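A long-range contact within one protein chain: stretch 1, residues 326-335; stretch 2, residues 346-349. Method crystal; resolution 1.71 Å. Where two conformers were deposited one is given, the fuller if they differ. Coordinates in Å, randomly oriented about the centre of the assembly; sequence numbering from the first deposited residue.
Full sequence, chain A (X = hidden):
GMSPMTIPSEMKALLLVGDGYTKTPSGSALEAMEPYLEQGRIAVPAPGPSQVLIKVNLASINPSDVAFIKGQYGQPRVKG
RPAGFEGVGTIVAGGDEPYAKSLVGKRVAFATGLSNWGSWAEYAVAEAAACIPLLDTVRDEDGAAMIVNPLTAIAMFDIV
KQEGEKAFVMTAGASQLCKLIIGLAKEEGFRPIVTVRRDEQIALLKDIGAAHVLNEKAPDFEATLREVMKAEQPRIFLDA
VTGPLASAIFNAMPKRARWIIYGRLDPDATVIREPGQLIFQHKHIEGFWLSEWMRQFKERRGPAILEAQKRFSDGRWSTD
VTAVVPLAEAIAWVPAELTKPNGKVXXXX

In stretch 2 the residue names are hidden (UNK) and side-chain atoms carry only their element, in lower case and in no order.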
# COMPACT_ATOMS: atom_id res chain seq x y z
N PRO A 326 32.47 -13.27 22.34
CA PRO A 326 33.44 -12.22 22.66
C PRO A 326 33.69 -11.38 21.44
O PRO A 326 33.68 -11.91 20.30
CB PRO A 326 34.70 -13.02 23.01
CG PRO A 326 34.21 -14.35 23.44
CD PRO A 326 33.06 -14.62 22.54
N LEU A 327 33.94 -10.09 21.64
CA LEU A 327 34.19 -9.21 20.49
C LEU A 327 35.37 -9.74 19.66
O LEU A 327 35.33 -9.65 18.44
CB LEU A 327 34.44 -7.77 20.92
CG LEU A 327 34.45 -6.73 19.79
CD1 LEU A 327 33.76 -5.46 20.23
CD2 LEU A 327 35.87 -6.43 19.33
N ALA A 328 36.40 -10.32 20.31
CA ALA A 328 37.59 -10.87 19.66
C ALA A 328 37.27 -12.06 18.77
O ALA A 328 38.11 -12.44 17.96
CB ALA A 328 38.64 -11.27 20.69
N GLU A 329 36.12 -12.69 19.00
CA GLU A 329 35.65 -13.85 18.25
C GLU A 329 34.54 -13.51 17.26
O GLU A 329 34.14 -14.38 16.50
CB GLU A 329 35.10 -14.95 19.20
CG GLU A 329 36.11 -15.55 20.17
CD GLU A 329 37.22 -16.36 19.53
OE1 GLU A 329 37.22 -16.56 18.29
OE2 GLU A 329 38.11 -16.79 20.29
N ALA A 330 33.99 -12.28 17.31
CA ALA A 330 32.81 -11.92 16.54
C ALA A 330 32.99 -12.03 15.01
O ALA A 330 32.12 -12.58 14.34
CB ALA A 330 32.34 -10.53 16.92
N ILE A 331 34.11 -11.52 14.47
CA ILE A 331 34.33 -11.56 13.01
C ILE A 331 34.31 -13.00 12.54
O ILE A 331 33.65 -13.34 11.56
CB ILE A 331 35.65 -10.83 12.60
CG1 ILE A 331 35.57 -9.31 12.92
CG2 ILE A 331 36.02 -11.06 11.11
CD1 ILE A 331 34.60 -8.55 12.16
N ALA A 332 35.00 -13.85 13.27
CA ALA A 332 35.09 -15.23 12.87
C ALA A 332 33.82 -16.03 13.08
O ALA A 332 33.48 -16.81 12.20
CB ALA A 332 36.23 -15.93 13.60
N TRP A 333 33.12 -15.86 14.22
CA TRP A 333 32.06 -16.81 14.56
C TRP A 333 30.65 -16.30 14.69
O TRP A 333 29.75 -17.13 14.91
CB TRP A 333 32.45 -17.57 15.84
CG TRP A 333 33.84 -18.15 15.77
CD1 TRP A 333 34.88 -17.84 16.58
CD2 TRP A 333 34.37 -19.01 14.74
NE1 TRP A 333 36.02 -18.48 16.16
CE2 TRP A 333 35.73 -19.23 15.05
CE3 TRP A 333 33.81 -19.65 13.61
CZ2 TRP A 333 36.55 -20.03 14.25
CZ3 TRP A 333 34.64 -20.42 12.81
CH2 TRP A 333 35.98 -20.63 13.14
N VAL A 334 30.40 -15.00 14.53
CA VAL A 334 29.00 -14.55 14.57
C VAL A 334 28.21 -15.25 13.39
O VAL A 334 27.14 -15.76 13.68
CB VAL A 334 28.88 -13.02 14.56
CG1 VAL A 334 27.55 -12.57 13.95
CG2 VAL A 334 29.07 -12.46 15.97
N PRO A 335 28.69 -15.35 12.13
CA PRO A 335 27.86 -15.99 11.09
C PRO A 335 27.46 -17.43 11.42
O PRO A 335 26.33 -17.81 11.16
CB PRO A 335 28.73 -15.92 9.83
CG PRO A 335 29.58 -14.75 10.05
CD PRO A 335 29.93 -14.82 11.53
N UNK A 346 24.60 -12.30 20.96
CA UNK A 346 25.11 -11.06 21.55
C UNK A 346 26.61 -11.00 21.39
O UNK A 346 27.25 -12.05 21.29
c UNK A 346 22.50 -12.07 23.35
c UNK A 346 23.26 -10.90 23.28
c UNK A 346 21.23 -9.62 23.60
c UNK A 346 22.61 -9.68 23.38
c UNK A 346 20.48 -10.78 23.66
c UNK A 346 24.74 -10.97 23.03
c UNK A 346 21.11 -12.01 23.54
N UNK A 347 27.15 -9.78 21.36
CA UNK A 347 28.59 -9.53 21.31
C UNK A 347 28.99 -8.96 22.68
O UNK A 347 28.32 -8.04 23.17
c UNK A 347 28.66 -9.32 18.79
c UNK A 347 28.96 -8.60 20.12
c UNK A 347 28.74 -8.41 17.48
c UNK A 347 30.43 -8.17 20.16
N UNK A 348 30.06 -9.51 23.30
CA UNK A 348 30.56 -9.02 24.57
C UNK A 348 31.93 -8.39 24.37
O UNK A 348 32.93 -9.10 24.17
c UNK A 348 31.22 -10.70 28.00
n UNK A 348 32.76 -10.34 31.31
c UNK A 348 30.95 -9.58 27.02
n UNK A 348 32.19 -12.24 30.17
n UNK A 348 31.80 -10.17 29.23
c UNK A 348 30.60 -10.12 25.64
c UNK A 348 32.25 -10.91 30.23
N UNK A 349 32.02 -7.05 24.40
CA UNK A 349 33.33 -6.39 24.25
C UNK A 349 34.26 -6.66 25.45
O UNK A 349 33.76 -6.84 26.58
OXT UNK A 349 35.50 -6.70 25.25
c UNK A 349 32.97 -4.90 24.15
c UNK A 349 30.95 -6.03 24.57
c UNK A 349 31.52 -4.86 23.81

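Position 346 carries seven side-chain atoms, all carbon. One carbon leads from CA, and the other six close a flat ring. The CA-to-CB bond points away from stretch 1, and the side chain comes no nearer to it than 8.1 Å. An all-carbon six-membered ring on a single carbon, with no oxygen attached, is a phenylalanine: Phe346. It lies in the strand and is buried, but its ring packs elsewhere in the structure.

Position 347 has four side-chain carbons. The chain forks at the first of them, and one arm is two carbons long while the other is one. No ring and no polar atom is present. The CA-to-CB bond points sideways, yet the side chain reaches three residues of stretch 1. Its carbons lie near CA of Leu327, CB of Ala330 and CG2 of Val334. A fork at the first carbon with unequal arms identifies isoleucine: Ile347. CG2 of Ile347 lies 3.9 Å from CA of Leu327. CD1 of Ile347 is 4.2 Å from CB of Ala330, and CG1 of Ile347 is 4.2 Å from CG2 of Val334. Chi1 is m and chi2 is t.

Position 348 has seven side-chain atoms, four carbons and three nitrogens. Three carbons lead to a nitrogen, then to a carbon bearing two more nitrogens. The side chain comes no nearer to stretch 1 than 4.6 Å, but the backbone O of 348 is 2.9 Å from N of Leu327. This unbranched chain ending in a planar group is an arginine: Arg348. Chi1, chi2 and chi3 are all t, so the side chain is extended, and its end leads away from stretch 1. The contact is made by the backbone instead. N of Leu327 donates a hydrogen bond to O of Arg348. CA of Pro326 also lies 3.5 Å from O of Arg348, in a CA-H...O contact.

Position 349 has three side-chain carbons that close a ring onto the backbone N. An OXT atom marks the end of the chain. CB of 349 lies 4.0 Å from CD1 of Leu327, and CA of 349 lies 3.8 Å from CB of Leu327. A ring that includes the backbone N is a proline: Pro349. The CA-to-CB bond points away overall, although CB still touches stretch 1.

The contact joins a short backbone link to an apolar patch. Pro326 and Arg348 form a parallel bridge, with their CA atoms 4.7 Å apart and their side chains on the same face of the sheet. The hydrogen bond from N of Leu327 lies beside this bridge. The helix then runs back along the strand, at 145° between their N-to-C directions. Ala330 and Val334 are one turn apart, and both point toward the strand. Together with Leu327 they give Ile347 an apolar surface. Leu327 spans both parts, since its N bonds to Arg348 while its side chain touches Ile347 and Pro349.

Stretch 2 346-349: FIRP
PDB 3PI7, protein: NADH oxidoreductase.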